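Local coordinates for protein mannan endo-1,4-beta-mannosidase (Bacillus subtilis, PDB 3CBW) that hydrolyses internal beta-1,4-mannosidic linkages in mannan, galactomannan and glucomannan, and takes part in glucomannan degradation, at residues F252-Y261 with L289-K300. The protein carries 3 engineered substitutions. Sequence-based numbering, arbitrary orientation.
Sequences FQDAYSINGY and LFINAIKQKYPK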
loop_
_atom_site.group_PDB
_atom_site.type_symbol
_atom_site.label_atom_id
_atom_site.label_comp_id
_atom_site.label_asym_id
_atom_site.label_seq_id
_atom_site.Cartn_x
_atom_site.Cartn_y
_atom_site.Cartn_z
ATOM N N PHE A 252 7.902 12.668 -7.157
ATOM C CA PHE A 252 8.028 13.458 -8.368
ATOM C C PHE A 252 8.060 14.933 -8.032
ATOM O O PHE A 252 7.679 15.359 -6.928
ATOM C CB PHE A 252 6.829 13.179 -9.283
ATOM C CG PHE A 252 5.508 13.388 -8.605
ATOM C CD1 PHE A 252 4.923 14.652 -8.546
ATOM C CD2 PHE A 252 4.864 12.323 -7.991
ATOM C CE1 PHE A 252 3.708 14.845 -7.896
ATOM C CE2 PHE A 252 3.658 12.508 -7.346
ATOM C CZ PHE A 252 3.075 13.766 -7.302
ATOM N N GLN A 253 8.495 15.712 -9.010
ATOM C CA GLN A 253 8.276 17.148 -8.964
ATOM C C GLN A 253 7.110 17.570 -9.856
ATOM O O GLN A 253 6.386 18.517 -9.529
ATOM C CB GLN A 253 9.554 17.901 -9.323
ATOM C CG GLN A 253 9.437 19.437 -9.279
ATOM C CD GLN A 253 8.761 19.985 -8.021
ATOM O OE1 GLN A 253 7.864 20.831 -8.108
ATOM N NE2 GLN A 253 9.187 19.511 -6.852
ATOM N N ASP A 254 6.939 16.865 -10.967
ATOM C CA ASP A 254 5.921 17.169 -11.965
ATOM C C ASP A 254 4.777 16.173 -11.822
ATOM O O ASP A 254 4.895 15.012 -12.231
ATOM C CB ASP A 254 6.546 17.064 -13.358
ATOM C CG ASP A 254 5.578 17.385 -14.482
ATOM O OD1 ASP A 254 4.381 17.628 -14.234
ATOM O OD2 ASP A 254 6.046 17.393 -15.639
ATOM N N ALA A 255 3.663 16.639 -11.262
ATOM C CA ALA A 255 2.491 15.790 -11.057
ATOM C C ALA A 255 1.838 15.296 -12.333
ATOM O O ALA A 255 1.083 14.343 -12.300
ATOM C CB ALA A 255 1.459 16.535 -10.232
ATOM N N TYR A 256 2.126 15.937 -13.455
ATOM C CA TYR A 256 1.398 15.682 -14.687
ATOM C C TYR A 256 2.115 14.705 -15.612
ATOM O O TYR A 256 1.546 14.295 -16.628
ATOM C CB TYR A 256 1.158 17.004 -15.414
ATOM C CG TYR A 256 0.295 17.973 -14.637
ATOM C CD1 TYR A 256 -1.041 18.151 -14.963
ATOM C CD2 TYR A 256 0.822 18.710 -13.575
ATOM C CE1 TYR A 256 -1.836 19.051 -14.257
ATOM C CE2 TYR A 256 0.034 19.585 -12.862
ATOM C CZ TYR A 256 -1.274 19.754 -13.208
ATOM O OH TYR A 256 -2.018 20.661 -12.495
ATOM N N SER A 257 3.346 14.346 -15.249
ATOM C CA SER A 257 4.207 13.508 -16.081
ATOM C C SER A 257 4.419 12.115 -15.515
ATOM O O SER A 257 5.337 11.408 -15.930
ATOM C CB SER A 257 5.556 14.193 -16.284
ATOM O OG SER A 257 5.400 15.294 -17.156
ATOM N N ILE A 258 3.573 11.714 -14.574
ATOM C CA ILE A 258 3.729 10.402 -13.958
ATOM C C ILE A 258 3.374 9.327 -14.973
ATOM O O ILE A 258 2.315 9.378 -15.595
ATOM C CB ILE A 258 2.880 10.261 -12.685
ATOM C CG1 ILE A 258 3.230 11.368 -11.679
ATOM C CG2 ILE A 258 3.116 8.893 -12.055
ATOM C CD1 ILE A 258 2.226 11.526 -10.535
ATOM N N ASN A 259 4.294 8.386 -15.161
ATOM C CA ASN A 259 4.125 7.298 -16.109
ATOM C C ASN A 259 3.509 6.078 -15.438
ATOM O O ASN A 259 3.892 5.724 -14.319
ATOM C CB ASN A 259 5.508 6.958 -16.684
ATOM C CG ASN A 259 5.482 5.845 -17.708
ATOM O OD1 ASN A 259 5.347 4.669 -17.365
ATOM N ND2 ASN A 259 5.660 6.204 -18.980
ATOM N N GLY A 260 2.552 5.444 -16.112
ATOM C CA GLY A 260 2.078 4.128 -15.682
ATOM C C GLY A 260 0.582 3.987 -15.504
ATOM O O GLY A 260 0.065 2.874 -15.403
ATOM N N TYR A 261 -0.122 5.113 -15.458
ATOM C CA TYR A 261 -1.558 5.117 -15.232
ATOM C C TYR A 261 -2.317 4.365 -16.329
ATOM O O TYR A 261 -3.198 3.562 -16.043
ATOM C CB TYR A 261 -2.048 6.555 -15.106
ATOM C CG TYR A 261 -3.539 6.741 -15.107
ATOM C CD1 TYR A 261 -4.269 6.666 -13.925
ATOM C CD2 TYR A 261 -4.223 7.017 -16.290
ATOM C CE1 TYR A 261 -5.634 6.859 -13.916
ATOM C CE2 TYR A 261 -5.592 7.196 -16.302
ATOM C CZ TYR A 261 -6.288 7.116 -15.109
ATOM O OH TYR A 261 -7.634 7.320 -15.085
ATOM N N LEU A 289 -1.462 20.994 -7.031
ATOM C CA LEU A 289 -1.208 20.588 -8.407
ATOM C C LEU A 289 -1.403 19.090 -8.599
ATOM O O LEU A 289 -1.787 18.643 -9.673
ATOM C CB LEU A 289 0.191 21.020 -8.860
ATOM C CG LEU A 289 0.397 22.542 -8.892
ATOM C CD1 LEU A 289 1.863 22.874 -9.091
ATOM C CD2 LEU A 289 -0.487 23.201 -9.967
ATOM N N PHE A 290 -1.120 18.318 -7.555
ATOM C CA PHE A 290 -1.322 16.862 -7.612
ATOM C C PHE A 290 -2.807 16.504 -7.748
ATOM O O PHE A 290 -3.179 15.690 -8.596
ATOM C CB PHE A 290 -0.699 16.206 -6.376
ATOM C CG PHE A 290 -0.981 14.734 -6.252
ATOM C CD1 PHE A 290 -0.538 13.833 -7.226
ATOM C CD2 PHE A 290 -1.651 14.237 -5.136
ATOM C CE1 PHE A 290 -0.784 12.461 -7.099
ATOM C CE2 PHE A 290 -1.901 12.876 -5.007
ATOM C CZ PHE A 290 -1.461 11.990 -5.984
ATOM N N ILE A 291 -3.660 17.132 -6.943
ATOM C CA ILE A 291 -5.092 16.877 -7.095
ATOM C C ILE A 291 -5.619 17.385 -8.442
ATOM O O ILE A 291 -6.484 16.751 -9.042
ATOM C CB ILE A 291 -5.959 17.362 -5.882
ATOM C CG1 ILE A 291 -7.380 16.787 -5.955
ATOM C CG2 ILE A 291 -5.980 18.878 -5.770
ATOM C CD1 ILE A 291 -7.472 15.285 -5.827
ATOM N N ASN A 292 -5.090 18.504 -8.930
ATOM C CA ASN A 292 -5.476 18.967 -10.247
ATOM C C ASN A 292 -5.068 17.975 -11.335
ATOM O O ASN A 292 -5.834 17.707 -12.253
ATOM C CB ASN A 292 -4.890 20.339 -10.546
ATOM C CG ASN A 292 -5.344 20.864 -11.886
ATOM O OD1 ASN A 292 -4.625 20.780 -12.880
ATOM N ND2 ASN A 292 -6.580 21.348 -11.934
ATOM N N ALA A 293 -3.852 17.444 -11.235
ATOM C CA ALA A 293 -3.378 16.419 -12.173
ATOM C C ALA A 293 -4.253 15.169 -12.133
ATOM O O ALA A 293 -4.547 14.573 -13.171
ATOM C CB ALA A 293 -1.923 16.075 -11.915
ATOM N N ILE A 294 -4.690 14.775 -10.939
ATOM C CA ILE A 294 -5.630 13.656 -10.855
ATOM C C ILE A 294 -6.891 13.936 -11.672
ATOM O O ILE A 294 -7.322 13.095 -12.469
ATOM C CB ILE A 294 -5.968 13.295 -9.389
ATOM C CG1 ILE A 294 -4.783 12.570 -8.753
ATOM C CG2 ILE A 294 -7.197 12.422 -9.322
ATOM C CD1 ILE A 294 -4.851 12.453 -7.240
ATOM N N LYS A 295 -7.455 15.126 -11.496
ATOM C CA LYS A 295 -8.680 15.472 -12.212
ATOM C C LYS A 295 -8.474 15.478 -13.725
ATOM O O LYS A 295 -9.332 15.019 -14.485
ATOM C CB LYS A 295 -9.191 16.832 -11.772
ATOM C CG LYS A 295 -9.626 16.893 -10.344
ATOM C CD LYS A 295 -10.274 18.218 -10.109
ATOM C CE LYS A 295 -10.545 18.405 -8.658
ATOM N NZ LYS A 295 -11.632 19.394 -8.411
ATOM N N GLN A 296 -7.334 15.995 -14.172
ATOM C CA GLN A 296 -7.083 16.147 -15.611
ATOM C C GLN A 296 -6.494 14.912 -16.289
ATOM O O GLN A 296 -6.769 14.658 -17.468
ATOM C CB GLN A 296 -6.131 17.321 -15.857
ATOM C CG GLN A 296 -6.679 18.681 -15.469
ATOM C CD GLN A 296 -6.046 19.789 -16.279
ATOM O OE1 GLN A 296 -6.137 19.795 -17.511
ATOM N NE2 GLN A 296 -5.385 20.722 -15.603
ATOM N N LYS A 297 -5.653 14.177 -15.562
ATOM C CA LYS A 297 -4.780 13.138 -16.138
ATOM C C LYS A 297 -5.078 11.736 -15.590
ATOM O O LYS A 297 -4.868 10.752 -16.278
ATOM C CB LYS A 297 -3.294 13.429 -15.845
ATOM C CG LYS A 297 -2.774 14.848 -16.158
ATOM C CD LYS A 297 -2.821 15.197 -17.639
ATOM C CE LYS A 297 -1.826 14.397 -18.463
ATOM N NZ LYS A 297 -1.948 14.814 -19.887
ATOM N N TYR A 298 -5.519 11.642 -14.334
ATOM C CA TYR A 298 -5.639 10.335 -13.666
ATOM C C TYR A 298 -7.008 10.174 -12.991
ATOM O O TYR A 298 -7.088 9.848 -11.808
ATOM C CB TYR A 298 -4.501 10.134 -12.633
ATOM C CG TYR A 298 -3.153 10.723 -13.015
ATOM C CD1 TYR A 298 -2.401 10.214 -14.082
ATOM C CD2 TYR A 298 -2.616 11.786 -12.291
ATOM C CE1 TYR A 298 -1.155 10.766 -14.417
ATOM C CE2 TYR A 298 -1.378 12.338 -12.619
ATOM C CZ TYR A 298 -0.664 11.833 -13.687
ATOM O OH TYR A 298 0.563 12.389 -14.017
ATOM N N PRO A 299 -8.106 10.381 -13.735
ATOM C CA PRO A 299 -9.400 10.455 -13.065
ATOM C C PRO A 299 -9.885 9.167 -12.383
ATOM O O PRO A 299 -10.715 9.243 -11.474
ATOM C CB PRO A 299 -10.358 10.885 -14.190
ATOM C CG PRO A 299 -9.694 10.386 -15.424
ATOM C CD PRO A 299 -8.238 10.613 -15.185
ATOM N N LYS A 300 -9.372 8.011 -12.810
ATOM C CA LYS A 300 -9.763 6.734 -12.191
ATOM C C LYS A 300 -9.114 6.493 -10.821
ATOM O O LYS A 300 -9.430 5.511 -10.153
ATOM C CB LYS A 300 -9.474 5.561 -13.126
ATOM C CG LYS A 300 -10.338 5.540 -14.377
ATOM C CD LYS A 300 -9.982 4.337 -15.222
ATOM C CE LYS A 300 -10.961 4.154 -16.361
ATOM N NZ LYS A 300 -10.632 2.899 -17.092
#
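A255 and Y256 bring the loop 252-261 against helix 287-297, with the CA atoms of A255 and F290 5.2 Å apart, and a type I turn from D254 to S257 shapes the loop there. A293 sets its CB over the centre of the Y256 ring, 9° off the normal. At the far end of that ring, Y256 OH donates to N292 OD1 (2.6 Å), an oxygen that also accepts from Q296 NE2. Cutting Y256 back to an alanine is likely to uncover A293 CB and deprive N292 OD1 of one of these two donors. Y298 OH donates to A255 O (2.7 Å) and accepts from I258 N (3.1 Å), pinning the loop backbone at two points. The edge of the Y298 ring points at the face of Y261, with planes 61° apart. A chi1 of 170° swings the Y261 ring away from its backbone N and under Y298 CA, which lies over its face, and Y261 OH accepts from K300 N (2.9 Å). F252 CZ touches F290 CD1 deeper in, near strand 271-278. Here a beta-alpha loop of the GH26 TIM barrel, leaving the strand that carries the probable substrate-binding residue Y251, is fastened to the helix after the next strand, 271-278.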